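Local coordinates for nitrogenase iron-molybdenum cofactor biosynthesis protein NifB (Methanothermobacter thermautotrophicus, PDB 7JMA), which probably carries out the radical SAM-dependent carbide insertion that couples two [4Fe-4S] clusters into the [8Fe-9S-C] precursor of the nitrogenase cofactor, at residues S82-A87 and F99-K104; M221-L226 and R245-V250. One frame throughout, in Å; residues are numbered along the deposited sequence.

Contact 1 of 2, residues S82-A87 and F99-K104; sequences SVIGVA and FEFFKK
Val86 meets Phe101 and Phe102 in the beta-alpha-beta unit formed by strand 83-86, helix 96-108 and strand 113-118, part of the radical SAM fold. Strand and helix run nearly antiparallel, at 163°, and the axes of these segments come within 10.1 Å. Large side chains fill that spacing. The tight part lies at Val86. Its CG2 is 3.7 Å from Phe102 CE2 and equally near CZ of that ring, so the methyl sits against the far end of the ring. The same CG2 also approaches Phe101, 4.0 Å from CD2. The two phenylalanines pack on each other: Phe101 CD2 lies over the centre of the Phe102 ring. Phe101 has its ring carbon CG anti to the backbone N (chi1 171°), on a side chain that starts out toward the strand. The contact is looser at Ile84, whose CD1 comes no nearer than 4.5 Å to Phe101 CZ. Lys103 of the same helix is on the solvent side. An alanine in place of Phe102 would probably leave Val86 CG2 without its closest partner and Phe101 CD2 without the ring face it lies over. Around the contact, Ile34 touches Val86 and Phe101, while Met116 of strand 113-118 touches Phe102. The edge of the Phe102 ring also faces a backbone oxygen, with CE1 4.2 Å from Ile84 O.

Contact 2 of 2, residues M221-L226 and R245-V250; sequences MNIIPL and RVRNEV
Ile223 and Arg247 are brought together by their torsions. Ile223 has CG1 anti to its carbonyl carbon (chi1 -40°), which sets CG1 3.8 Å from Arg247 CG. Arg247 has an extended chain as far as NE, and the two side chains lie side by side, running opposite ways. The guanidinium then lies at the strand backbone. Its NH2 donates to Ile223 O at 2.9 Å, with an N-H...O angle of 155°. The oxygen lies near the guanidinium edge, somewhat out of its plane. A water joins the same pair: it is hydrogen-bonded to Asn222 OD1, probably as donor, accepts from Ile223 N at 3.1 Å, and takes a weak bond from Arg247 NE. A salt bridge from NH1 to Glu244 gives the guanidinium a further hold. The rest is apolar. Ile223 CG2 lies 4.0 Å from Val246 CG2. The other branch of Ile223 meets Val250 tip to tip, Ile223 CD1 to Val250 CG2 at 4.1 Å. Met221 crosses Val250 at about a right angle, with Met221 SD 4.1 Å from Val250 CG1. Helix 240-251 thus packs nearly antiparallel to strand 220-225, the last strand in the order of the parallel sheet. Helix 206-216 lies beside both, where Ala210 touches Met221 and Val250. Strand 190-197 flanks strand 220-225 and bonds to the backbone of Asn222 and Ile224; its Leu197 touches Val246.

Both contacts pack a helix against a strand of the same six-stranded parallel sheet. Contact 1 uses strand 83-86, second in the sheet order, and contact 2 uses strand 220-225, the sixth and outermost. They lie on opposite sides of the chain's centre. Their centres are 28 Å apart, their nearest atoms are about 12 Å apart, and they do not touch. Contact 1 is the one near the cluster ligands. The Phe102 side chain is about 6 Å from that of Cys115, a ligand of [4Fe-4S] cluster 1, and the Val86 side chain is about 11 Å from that of Cys38, a ligand of cluster 2. This chain carries neither cluster. Contact 2 lies away from these sites.

Contact 1 of 2, residues S82-A87 and F99-K104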
loop_
_atom_site.group_PDB
_atom_site.type_symbol
_atom_site.label_atom_id
_atom_site.label_comp_id
_atom_site.label_asym_id
_atom_site.label_seq_id
_atom_site.Cartn_x
_atom_site.Cartn_y
_atom_site.Cartn_z
ATOM N N SER A 82 8.697 1.233 18.285
ATOM C CA SER A 82 8.946 2.533 17.690
ATOM C C SER A 82 7.968 2.895 16.587
ATOM O O SER A 82 7.887 4.074 16.233
ATOM C CB SER A 82 10.377 2.611 17.130
ATOM O OG SER A 82 10.748 1.382 16.533
ATOM N N VAL A 83 7.207 1.933 16.059
ATOM C CA VAL A 83 6.332 2.153 14.912
ATOM C C VAL A 83 4.996 1.473 15.185
ATOM O O VAL A 83 4.964 0.333 15.663
ATOM C CB VAL A 83 6.948 1.606 13.605
ATOM C CG1 VAL A 83 6.054 1.931 12.418
ATOM C CG2 VAL A 83 8.361 2.154 13.388
ATOM N N ILE A 84 3.899 2.180 14.912
ATOM C CA ILE A 84 2.561 1.589 14.886
ATOM C C ILE A 84 1.975 1.758 13.493
ATOM O O ILE A 84 2.093 2.823 12.878
ATOM C CB ILE A 84 1.624 2.199 15.952
ATOM C CG1 ILE A 84 1.502 3.715 15.792
ATOM C CG2 ILE A 84 2.133 1.873 17.350
ATOM C CD1 ILE A 84 0.828 4.394 16.973
ATOM N N GLY A 85 1.333 0.709 12.993
ATOM C CA GLY A 85 0.834 0.741 11.637
ATOM C C GLY A 85 -0.524 0.080 11.529
ATOM O O GLY A 85 -0.919 -0.733 12.367
ATOM N N VAL A 86 -1.235 0.460 10.480
ATOM C CA VAL A 86 -2.480 -0.192 10.083
ATOM C C VAL A 86 -2.273 -0.683 8.665
ATOM O O VAL A 86 -1.958 0.114 7.774
ATOM C CB VAL A 86 -3.686 0.760 10.139
ATOM C CG1 VAL A 86 -4.926 0.073 9.500
ATOM C CG2 VAL A 86 -3.958 1.204 11.578
ATOM N N ALA A 87 -2.464 -1.983 8.440
ATOM C CA ALA A 87 -2.232 -2.527 7.113
ATOM C C ALA A 87 -3.338 -3.437 6.626
ATOM O O ALA A 87 -3.313 -3.838 5.456
ATOM C CB ALA A 87 -0.911 -3.305 7.077
ATOM N N PHE A 99 -8.925 5.951 10.965
ATOM C CA PHE A 99 -8.722 7.349 11.305
ATOM C C PHE A 99 -9.045 7.616 12.770
ATOM O O PHE A 99 -8.396 8.460 13.396
ATOM C CB PHE A 99 -9.560 8.230 10.377
ATOM C CG PHE A 99 -9.282 7.990 8.914
ATOM C CD1 PHE A 99 -8.288 8.702 8.260
ATOM C CD2 PHE A 99 -9.983 7.026 8.212
ATOM C CE1 PHE A 99 -8.022 8.470 6.921
ATOM C CE2 PHE A 99 -9.722 6.790 6.881
ATOM C CZ PHE A 99 -8.740 7.503 6.237
ATOM N N GLU A 100 -10.023 6.900 13.341
ATOM C CA GLU A 100 -10.272 7.035 14.776
ATOM C C GLU A 100 -9.058 6.582 15.576
ATOM O O GLU A 100 -8.678 7.223 16.566
ATOM C CB GLU A 100 -11.511 6.233 15.184
ATOM N N PHE A 101 -8.423 5.491 15.143
ATOM C CA PHE A 101 -7.246 4.977 15.836
ATOM C C PHE A 101 -6.085 5.959 15.760
ATOM O O PHE A 101 -5.429 6.238 16.768
ATOM C CB PHE A 101 -6.842 3.622 15.245
ATOM C CG PHE A 101 -5.518 3.112 15.747
ATOM C CD1 PHE A 101 -5.415 2.526 17.007
ATOM C CD2 PHE A 101 -4.373 3.231 14.970
ATOM C CE1 PHE A 101 -4.196 2.064 17.480
ATOM C CE2 PHE A 101 -3.149 2.772 15.431
ATOM C CZ PHE A 101 -3.059 2.187 16.692
ATOM N N PHE A 102 -5.786 6.478 14.562
ATOM C CA PHE A 102 -4.654 7.400 14.488
ATOM C C PHE A 102 -4.944 8.717 15.199
ATOM O O PHE A 102 -4.013 9.370 15.681
ATOM C CB PHE A 102 -4.245 7.629 13.031
ATOM C CG PHE A 102 -3.432 6.501 12.465
ATOM C CD1 PHE A 102 -2.237 6.124 13.062
ATOM C CD2 PHE A 102 -3.881 5.790 11.368
ATOM C CE1 PHE A 102 -1.493 5.071 12.563
ATOM C CE2 PHE A 102 -3.140 4.736 10.855
ATOM C CZ PHE A 102 -1.953 4.368 11.453
ATOM N N LYS A 103 -6.215 9.116 15.293
ATOM C CA LYS A 103 -6.547 10.292 16.096
ATOM C C LYS A 103 -6.143 10.077 17.549
ATOM O O LYS A 103 -5.492 10.932 18.160
ATOM C CB LYS A 103 -8.044 10.600 15.996
ATOM C CG LYS A 103 -8.463 11.350 14.744
ATOM C CD LYS A 103 -9.974 11.520 14.664
ATOM C CE LYS A 103 -10.370 12.496 13.566
ATOM N NZ LYS A 103 -11.355 11.889 12.627
ATOM N N LYS A 104 -6.499 8.919 18.111
ATOM C CA LYS A 104 -6.176 8.633 19.506
ATOM C C LYS A 104 -4.680 8.408 19.697
ATOM O O LYS A 104 -4.112 8.810 20.721
ATOM C CB LYS A 104 -6.957 7.405 19.977
ATOM C CG LYS A 104 -8.460 7.514 19.798
ATOM C CD LYS A 104 -9.136 6.178 20.077
ATOM C CE LYS A 104 -10.579 6.173 19.597
ATOM N NZ LYS A 104 -11.406 7.161 20.350
#

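Contact 2 of 2, residues M221-L226 and R245-V250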
loop_
_atom_site.group_PDB
_atom_site.type_symbol
_atom_site.label_atom_id
_atom_site.label_comp_id
_atom_site.label_asym_id
_atom_site.label_seq_id
_atom_site.Cartn_x
_atom_site.Cartn_y
_atom_site.Cartn_z
ATOM N N MET A 221 11.079 1.520 -3.491
ATOM C CA MET A 221 10.255 0.467 -4.059
ATOM C C MET A 221 10.606 -0.855 -3.407
ATOM O O MET A 221 11.775 -1.141 -3.145
ATOM C CB MET A 221 10.440 0.367 -5.560
ATOM C CG MET A 221 9.232 -0.196 -6.238
ATOM S SD MET A 221 9.108 0.406 -7.916
ATOM C CE MET A 221 8.865 -1.162 -8.733
ATOM N N ASN A 222 9.588 -1.668 -3.165
ATOM C CA ASN A 222 9.763 -3.001 -2.606
ATOM C C ASN A 222 9.156 -3.966 -3.609
ATOM O O ASN A 222 7.939 -3.949 -3.823
ATOM C CB ASN A 222 9.088 -3.111 -1.238
ATOM C CG ASN A 222 9.377 -4.428 -0.541
ATOM O OD1 ASN A 222 10.289 -5.165 -0.917
ATOM N ND2 ASN A 222 8.595 -4.728 0.486
ATOM N N ILE A 223 10.001 -4.776 -4.244
ATOM C CA ILE A 223 9.542 -5.803 -5.173
ATOM C C ILE A 223 9.200 -7.049 -4.370
ATOM O O ILE A 223 10.057 -7.600 -3.669
ATOM C CB ILE A 223 10.600 -6.120 -6.241
ATOM C CG1 ILE A 223 11.298 -4.848 -6.716
ATOM C CG2 ILE A 223 9.961 -6.849 -7.418
ATOM C CD1 ILE A 223 10.402 -3.938 -7.508
ATOM N N ILE A 224 7.960 -7.492 -4.477
ATOM C CA ILE A 224 7.443 -8.643 -3.742
ATOM C C ILE A 224 7.170 -9.749 -4.756
ATOM O O ILE A 224 6.506 -9.494 -5.764
ATOM C CB ILE A 224 6.158 -8.293 -2.968
ATOM C CG1 ILE A 224 6.422 -7.145 -1.993
ATOM C CG2 ILE A 224 5.621 -9.523 -2.244
ATOM C CD1 ILE A 224 7.662 -7.344 -1.164
ATOM N N PRO A 225 7.682 -10.958 -4.552
ATOM C CA PRO A 225 7.380 -12.035 -5.501
ATOM C C PRO A 225 5.941 -12.489 -5.337
ATOM O O PRO A 225 5.414 -12.539 -4.224
ATOM C CB PRO A 225 8.368 -13.139 -5.110
ATOM C CG PRO A 225 8.595 -12.923 -3.650
ATOM C CD PRO A 225 8.567 -11.415 -3.463
ATOM N N LEU A 226 5.299 -12.793 -6.461
ATOM C CA LEU A 226 3.959 -13.365 -6.411
ATOM C C LEU A 226 3.970 -14.688 -5.659
ATOM O O LEU A 226 4.840 -15.532 -5.872
ATOM C CB LEU A 226 3.427 -13.594 -7.826
ATOM C CG LEU A 226 2.100 -14.361 -7.868
ATOM C CD1 LEU A 226 0.978 -13.456 -7.367
ATOM C CD2 LEU A 226 1.819 -14.913 -9.263
ATOM N N ARG A 245 17.233 -9.973 -10.563
ATOM C CA ARG A 245 17.398 -9.218 -11.801
ATOM C C ARG A 245 16.555 -7.950 -11.782
ATOM O O ARG A 245 17.060 -6.855 -12.045
ATOM C CB ARG A 245 17.032 -10.087 -13.000
ATOM N N VAL A 246 15.263 -8.075 -11.465
ATOM C CA VAL A 246 14.386 -6.909 -11.524
ATOM C C VAL A 246 14.738 -5.919 -10.421
ATOM O O VAL A 246 14.674 -4.703 -10.623
ATOM C CB VAL A 246 12.902 -7.320 -11.460
ATOM C CG1 VAL A 246 12.484 -8.077 -12.723
ATOM C CG2 VAL A 246 12.603 -8.117 -10.203
ATOM N N ARG A 247 15.122 -6.418 -9.240
ATOM C CA ARG A 247 15.556 -5.519 -8.175
ATOM C C ARG A 247 16.768 -4.710 -8.609
ATOM O O ARG A 247 16.840 -3.503 -8.354
ATOM C CB ARG A 247 15.869 -6.303 -6.898
ATOM C CG ARG A 247 14.663 -6.479 -5.981
ATOM C CD ARG A 247 14.974 -7.355 -4.769
ATOM N NE ARG A 247 13.741 -7.768 -4.091
ATOM C CZ ARG A 247 13.553 -8.948 -3.508
ATOM N NH1 ARG A 247 14.523 -9.858 -3.507
ATOM N NH2 ARG A 247 12.386 -9.225 -2.928
ATOM N N ASN A 248 17.726 -5.357 -9.281
ATOM C CA ASN A 248 18.928 -4.655 -9.721
ATOM C C ASN A 248 18.607 -3.617 -10.787
ATOM O O ASN A 248 19.195 -2.530 -10.798
ATOM C CB ASN A 248 19.958 -5.659 -10.238
ATOM C CG ASN A 248 20.527 -6.522 -9.132
ATOM O OD1 ASN A 248 20.478 -6.153 -7.958
ATOM N ND2 ASN A 248 21.070 -7.680 -9.499
ATOM N N GLU A 249 17.677 -3.930 -11.690
ATOM C CA GLU A 249 17.268 -2.951 -12.690
ATOM C C GLU A 249 16.511 -1.792 -12.053
ATOM O O GLU A 249 16.745 -0.628 -12.395
ATOM C CB GLU A 249 16.406 -3.618 -13.759
ATOM C CG GLU A 249 17.107 -3.779 -15.102
ATOM C CD GLU A 249 16.131 -3.811 -16.264
ATOM O OE1 GLU A 249 15.166 -4.604 -16.209
ATOM O OE2 GLU A 249 16.322 -3.037 -17.228
ATOM N N VAL A 250 15.586 -2.091 -11.143
ATOM C CA VAL A 250 14.811 -1.030 -10.506
ATOM C C VAL A 250 15.724 -0.114 -9.708
ATOM O O VAL A 250 15.506 1.104 -9.656
ATOM C CB VAL A 250 13.693 -1.643 -9.637
ATOM C CG1 VAL A 250 12.993 -0.564 -8.820
ATOM C CG2 VAL A 250 12.695 -2.370 -10.511
HETATM O O HOH W 1 12.508 -5.383 -2.542
#